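Local structure of thermophilic dibenzothiophene desulfurization enzyme C (Paenibacillus sp. A11-2, 5XDC) at residues L351-M363 against F373-H385. The protein probably oxidises dibenzothiophene, with reduced FMN and molecular oxygen, to the 5-oxide and on to the 5,5-dioxide, as a flavin monooxygenase of the DszC family. Sequence-based numbering, arbitrary orientation. Where two conformers were deposited one is given.
Sequences LVIELTSRLYEAM and FGFDRFWRDARTH. With IND (indole), chain J.
Val352 sets CG2 on Ala382 CB, 3.6 Å away, where two antiparallel helices of the acyl-CoA dehydrogenase-type C-terminal helical domain pack, their axes 8.5 Å apart at 161°; the second ends at Thr384 and His385, which line the indole pocket. Ile353 lays CD1 over the centre of one face of the Arg383 guanidinium, whose NH2 hydrogen-bonds Thr386 and whose NH1 forms a salt bridge with Glu361 of the second subunit. Thr356 marks the tightest backbone approach: OG1, held between its own backbone N and carbonyl carbon (chi1 55°), lies 3.3 Å from Trp379 CA while hydrogen-bonding back to Val352 O. Ser357 OG and Trp379 NE1 hydrogen-bond Trp379 and Ser357 of the second subunit, respectively. Tyr360 offers its ring face to the edge of Phe375 in a T-shaped pair, planes at 87°, with CE2 3.5 Å from Phe375 CD2. Met363 places CE over the centre of the Phe375 ring, 3.7 Å from its centroid, and SD at the edge of Phe373; Phe378 CD2 lies toward the rim of Phe375's opposite face. A leucine in place of Phe375 would probably leave the methionine methyl without its aromatic face and Tyr360 without its edge partner. One water links the segments, donating to Thr356 O and Phe375 O and accepting from Trp379 N at 3.0 Å.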
loop_
_atom_site.group_PDB
_atom_site.type_symbol
_atom_site.label_atom_id
_atom_site.label_comp_id
_atom_site.label_asym_id
_atom_site.label_seq_id
_atom_site.Cartn_x
_atom_site.Cartn_y
_atom_site.Cartn_z
ATOM N N LEU B 351 -3.953 10.127 -1.813
ATOM C CA LEU B 351 -4.581 9.835 -3.096
ATOM C C LEU B 351 -3.871 10.560 -4.233
ATOM O O LEU B 351 -3.496 9.946 -5.238
ATOM C CB LEU B 351 -6.068 10.222 -3.061
ATOM C CG LEU B 351 -6.758 10.086 -4.415
ATOM C CD1 LEU B 351 -6.671 8.652 -4.903
ATOM C CD2 LEU B 351 -8.208 10.569 -4.326
ATOM N N VAL B 352 -3.675 11.871 -4.099
ATOM C CA VAL B 352 -3.154 12.623 -5.235
ATOM C C VAL B 352 -1.708 12.237 -5.514
ATOM O O VAL B 352 -1.294 12.168 -6.673
ATOM C CB VAL B 352 -3.321 14.144 -5.032
ATOM C CG1 VAL B 352 -2.385 14.704 -3.973
ATOM C CG2 VAL B 352 -3.103 14.861 -6.364
ATOM N N ILE B 353 -0.923 11.954 -4.468
ATOM C CA ILE B 353 0.483 11.616 -4.680
ATOM C C ILE B 353 0.609 10.248 -5.360
ATOM O O ILE B 353 1.442 10.067 -6.257
ATOM C CB ILE B 353 1.254 11.677 -3.346
ATOM C CG1 ILE B 353 1.345 13.123 -2.822
ATOM C CG2 ILE B 353 2.660 11.081 -3.473
ATOM C CD1 ILE B 353 2.033 14.111 -3.760
ATOM N N GLU B 354 -0.229 9.279 -4.971
ATOM C CA GLU B 354 -0.202 7.957 -5.605
ATOM C C GLU B 354 -0.697 8.029 -7.041
ATOM O O GLU B 354 -0.064 7.501 -7.960
ATOM C CB GLU B 354 -1.067 6.966 -4.810
ATOM C CG GLU B 354 -0.516 6.620 -3.464
ATOM C CD GLU B 354 -1.383 5.618 -2.706
ATOM O OE1 GLU B 354 -2.437 5.208 -3.240
ATOM O OE2 GLU B 354 -1.004 5.243 -1.573
ATOM N N LEU B 355 -1.831 8.695 -7.250
ATOM C CA LEU B 355 -2.514 8.703 -8.537
ATOM C C LEU B 355 -1.693 9.404 -9.619
ATOM O O LEU B 355 -1.595 8.917 -10.755
ATOM C CB LEU B 355 -3.865 9.384 -8.320
ATOM C CG LEU B 355 -4.848 9.748 -9.403
ATOM C CD1 LEU B 355 -6.204 9.983 -8.695
ATOM C CD2 LEU B 355 -4.397 10.988 -10.156
ATOM N N THR B 356 -1.099 10.546 -9.293
ATOM C CA THR B 356 -0.413 11.316 -10.320
ATOM C C THR B 356 0.836 10.609 -10.816
ATOM O O THR B 356 1.289 10.893 -11.932
ATOM C CB THR B 356 -0.064 12.720 -9.811
ATOM O OG1 THR B 356 0.697 12.642 -8.603
ATOM C CG2 THR B 356 -1.333 13.524 -9.569
ATOM N N SER B 357 1.373 9.683 -10.027
ATOM C CA SER B 357 2.520 8.878 -10.420
ATOM C C SER B 357 2.087 7.575 -11.079
ATOM O O SER B 357 2.583 7.220 -12.152
ATOM C CB SER B 357 3.393 8.580 -9.197
ATOM O OG SER B 357 4.438 7.701 -9.540
ATOM N N ARG B 358 1.141 6.861 -10.467
ATOM C CA ARG B 358 0.816 5.518 -10.928
ATOM C C ARG B 358 -0.023 5.500 -12.197
ATOM O O ARG B 358 -0.043 4.477 -12.886
ATOM C CB ARG B 358 0.088 4.754 -9.821
ATOM C CG ARG B 358 1.011 4.364 -8.671
ATOM C CD ARG B 358 0.222 3.754 -7.528
ATOM N NE ARG B 358 1.021 3.650 -6.312
ATOM C CZ ARG B 358 0.530 3.342 -5.118
ATOM N NH1 ARG B 358 -0.769 3.102 -4.969
ATOM N NH2 ARG B 358 1.344 3.267 -4.069
ATOM N N LEU B 359 -0.712 6.592 -12.531
ATOM C CA LEU B 359 -1.509 6.592 -13.754
ATOM C C LEU B 359 -0.647 6.387 -14.996
ATOM O O LEU B 359 -1.163 5.933 -16.019
ATOM C CB LEU B 359 -2.319 7.886 -13.873
ATOM C CG LEU B 359 -3.618 7.907 -13.059
ATOM C CD1 LEU B 359 -4.232 9.297 -13.044
ATOM C CD2 LEU B 359 -4.599 6.903 -13.613
ATOM N N TYR B 360 0.654 6.684 -14.931
ATOM C CA TYR B 360 1.519 6.377 -16.072
ATOM C C TYR B 360 1.453 4.892 -16.413
ATOM O O TYR B 360 1.536 4.511 -17.587
ATOM C CB TYR B 360 2.969 6.777 -15.787
ATOM C CG TYR B 360 3.283 8.237 -16.052
ATOM C CD1 TYR B 360 3.637 8.664 -17.327
ATOM C CD2 TYR B 360 3.245 9.181 -15.037
ATOM C CE1 TYR B 360 3.930 9.993 -17.585
ATOM C CE2 TYR B 360 3.542 10.520 -15.296
ATOM C CZ TYR B 360 3.877 10.910 -16.564
ATOM O OH TYR B 360 4.158 12.231 -16.833
ATOM N N GLU B 361 1.312 4.043 -15.394
ATOM C CA GLU B 361 1.273 2.604 -15.618
ATOM C C GLU B 361 0.078 2.216 -16.478
ATOM O O GLU B 361 0.151 1.254 -17.251
ATOM C CB GLU B 361 1.237 1.888 -14.267
ATOM C CG GLU B 361 1.450 0.395 -14.325
ATOM C CD GLU B 361 1.580 -0.229 -12.942
ATOM O OE1 GLU B 361 0.789 -1.140 -12.635
ATOM O OE2 GLU B 361 2.489 0.160 -12.169
ATOM N N ALA B 362 -1.017 2.969 -16.381
ATOM C CA ALA B 362 -2.186 2.716 -17.203
ATOM C C ALA B 362 -2.032 3.275 -18.611
ATOM O O ALA B 362 -2.603 2.725 -19.555
ATOM C CB ALA B 362 -3.431 3.322 -16.552
ATOM N N MET B 363 -1.265 4.353 -18.772
ATOM C CA MET B 363 -1.150 5.040 -20.052
ATOM C C MET B 363 -0.084 4.434 -20.955
ATOM O O MET B 363 -0.260 4.428 -22.179
ATOM C CB MET B 363 -0.841 6.524 -19.825
ATOM C CG MET B 363 -2.002 7.301 -19.233
ATOM S SD MET B 363 -1.709 9.079 -19.157
ATOM C CE MET B 363 -0.545 9.117 -17.817
ATOM N N PHE B 373 3.754 15.959 -23.739
ATOM C CA PHE B 373 2.464 15.607 -23.154
ATOM C C PHE B 373 2.253 16.367 -21.841
ATOM O O PHE B 373 1.170 16.908 -21.585
ATOM C CB PHE B 373 2.407 14.087 -22.958
ATOM C CG PHE B 373 1.127 13.573 -22.327
ATOM C CD1 PHE B 373 -0.078 14.238 -22.487
ATOM C CD2 PHE B 373 1.144 12.409 -21.578
ATOM C CE1 PHE B 373 -1.231 13.753 -21.898
ATOM C CE2 PHE B 373 -0.016 11.921 -20.994
ATOM C CZ PHE B 373 -1.198 12.597 -21.157
ATOM N N GLY B 374 3.291 16.440 -21.014
ATOM C CA GLY B 374 3.263 17.310 -19.854
ATOM C C GLY B 374 2.447 16.801 -18.687
ATOM O O GLY B 374 2.101 17.586 -17.800
ATOM N N PHE B 375 2.153 15.507 -18.646
ATOM C CA PHE B 375 1.286 14.973 -17.599
ATOM C C PHE B 375 1.938 15.054 -16.231
ATOM O O PHE B 375 1.234 15.114 -15.212
ATOM C CB PHE B 375 0.916 13.526 -17.936
ATOM C CG PHE B 375 -0.037 12.901 -16.958
ATOM C CD1 PHE B 375 -1.392 13.100 -17.082
ATOM C CD2 PHE B 375 0.433 12.115 -15.919
ATOM C CE1 PHE B 375 -2.259 12.545 -16.187
ATOM C CE2 PHE B 375 -0.446 11.549 -15.026
ATOM C CZ PHE B 375 -1.785 11.769 -15.165
ATOM N N ASP B 376 3.267 15.080 -16.184
ATOM C CA ASP B 376 3.987 15.164 -14.927
ATOM C C ASP B 376 3.686 16.443 -14.162
ATOM O O ASP B 376 4.028 16.515 -12.987
ATOM C CB ASP B 376 5.484 15.066 -15.186
ATOM C CG ASP B 376 5.995 16.182 -16.037
ATOM O OD1 ASP B 376 5.575 16.285 -17.207
ATOM O OD2 ASP B 376 6.846 16.956 -15.546
ATOM N N ARG B 377 3.079 17.442 -14.805
ATOM C CA ARG B 377 2.671 18.656 -14.100
ATOM C C ARG B 377 1.795 18.345 -12.894
ATOM O O ARG B 377 1.920 18.986 -11.844
ATOM C CB ARG B 377 1.930 19.581 -15.065
ATOM C CG ARG B 377 1.406 20.839 -14.441
ATOM C CD ARG B 377 0.800 21.748 -15.522
ATOM N NE ARG B 377 -0.228 21.063 -16.310
ATOM C CZ ARG B 377 -1.510 20.988 -15.984
ATOM N NH1 ARG B 377 -1.961 21.584 -14.885
ATOM N NH2 ARG B 377 -2.347 20.319 -16.762
ATOM N N PHE B 378 0.893 17.368 -13.018
ATOM C CA PHE B 378 0.002 17.056 -11.903
ATOM C C PHE B 378 0.785 16.546 -10.695
ATOM O O PHE B 378 0.601 17.031 -9.570
ATOM C CB PHE B 378 -1.046 16.035 -12.346
ATOM C CG PHE B 378 -1.980 16.541 -13.420
ATOM C CD1 PHE B 378 -3.053 17.365 -13.093
ATOM C CD2 PHE B 378 -1.808 16.167 -14.746
ATOM C CE1 PHE B 378 -3.921 17.822 -14.074
ATOM C CE2 PHE B 378 -2.671 16.613 -15.733
ATOM C CZ PHE B 378 -3.724 17.454 -15.395
ATOM N N TRP B 379 1.691 15.589 -10.911
ATOM C CA TRP B 379 2.536 15.121 -9.820
ATOM C C TRP B 379 3.406 16.248 -9.288
ATOM O O TRP B 379 3.545 16.405 -8.074
ATOM C CB TRP B 379 3.396 13.945 -10.275
ATOM C CG TRP B 379 4.393 13.495 -9.229
ATOM C CD1 TRP B 379 4.168 12.636 -8.201
ATOM C CD2 TRP B 379 5.760 13.896 -9.120
ATOM N NE1 TRP B 379 5.311 12.480 -7.442
ATOM C CE2 TRP B 379 6.302 13.245 -7.991
ATOM C CE3 TRP B 379 6.583 14.739 -9.869
ATOM C CZ2 TRP B 379 7.621 13.403 -7.600
ATOM C CZ3 TRP B 379 7.895 14.902 -9.468
ATOM C CH2 TRP B 379 8.401 14.232 -8.352
ATOM N N ARG B 380 3.991 17.053 -10.175
ATOM C CA ARG B 380 4.859 18.129 -9.695
ATOM C C ARG B 380 4.087 19.112 -8.810
ATOM O O ARG B 380 4.569 19.515 -7.744
ATOM C CB ARG B 380 5.501 18.860 -10.871
ATOM C CG ARG B 380 6.603 18.065 -11.556
ATOM C CD ARG B 380 7.376 18.922 -12.532
ATOM N NE ARG B 380 6.664 19.149 -13.780
ATOM C CZ ARG B 380 6.058 20.286 -14.128
ATOM N NH1 ARG B 380 6.037 21.327 -13.314
ATOM N NH2 ARG B 380 5.448 20.376 -15.294
ATOM N N ASP B 381 2.889 19.493 -9.231
ATOM C CA ASP B 381 2.086 20.440 -8.462
ATOM C C ASP B 381 1.695 19.852 -7.118
ATOM O O ASP B 381 1.880 20.478 -6.068
ATOM C CB ASP B 381 0.848 20.821 -9.260
ATOM C CG ASP B 381 1.163 21.704 -10.451
ATOM O OD1 ASP B 381 2.223 22.374 -10.450
ATOM O OD2 ASP B 381 0.340 21.732 -11.391
ATOM N N ALA B 382 1.167 18.630 -7.134
ATOM C CA ALA B 382 0.755 17.985 -5.899
ATOM C C ALA B 382 1.946 17.696 -5.006
ATOM O O ALA B 382 1.881 17.932 -3.795
ATOM C CB ALA B 382 0.003 16.696 -6.214
ATOM N N ARG B 383 3.033 17.160 -5.573
ATOM C CA ARG B 383 4.188 16.808 -4.748
ATOM C C ARG B 383 4.755 18.039 -4.051
ATOM O O ARG B 383 5.224 17.957 -2.909
ATOM C CB ARG B 383 5.267 16.128 -5.603
ATOM C CG ARG B 383 6.552 15.733 -4.870
ATOM C CD ARG B 383 6.339 14.621 -3.864
ATOM N NE ARG B 383 5.569 15.072 -2.709
ATOM C CZ ARG B 383 5.175 14.290 -1.715
ATOM N NH1 ARG B 383 5.521 13.013 -1.685
ATOM N NH2 ARG B 383 4.422 14.787 -0.734
ATOM N N THR B 384 4.717 19.194 -4.725
ATOM C CA THR B 384 5.192 20.438 -4.124
ATOM C C THR B 384 4.294 20.876 -2.970
ATOM O O THR B 384 4.757 21.050 -1.837
ATOM C CB THR B 384 5.279 21.530 -5.200
ATOM O OG1 THR B 384 6.234 21.157 -6.207
ATOM C CG2 THR B 384 5.724 22.868 -4.617
ATOM N N HIS B 385 3.002 21.078 -3.228
ATOM C CA HIS B 385 2.221 21.733 -2.193
ATOM C C HIS B 385 1.862 20.814 -1.032
ATOM O O HIS B 385 1.678 21.307 0.087
ATOM C CB HIS B 385 0.945 22.352 -2.744
ATOM C CG HIS B 385 0.367 23.328 -1.781
ATOM N ND1 HIS B 385 -0.625 22.978 -0.894
ATOM C CD2 HIS B 385 0.747 24.588 -1.448
ATOM C CE1 HIS B 385 -0.887 24.007 -0.106
ATOM N NE2 HIS B 385 -0.067 24.996 -0.417
HETATM N N1 IND J . 3.964 26.101 -3.020
HETATM C C2 IND J . 3.443 27.323 -3.065
HETATM C C3 IND J . 3.431 27.667 -1.833
HETATM C C4 IND J . 4.011 26.848 0.451
HETATM C C5 IND J . 4.544 25.724 1.089
HETATM C C6 IND J . 4.937 24.595 0.342
HETATM C C7 IND J . 4.796 24.592 -1.042
HETATM C C8 IND J . 4.274 25.699 -1.682
HETATM C C9 IND J . 3.870 26.845 -0.913
HETATM O O HOH W 1 1.622 13.472 -12.999
HETATM O O HOH W 2 4.357 13.048 -19.346
#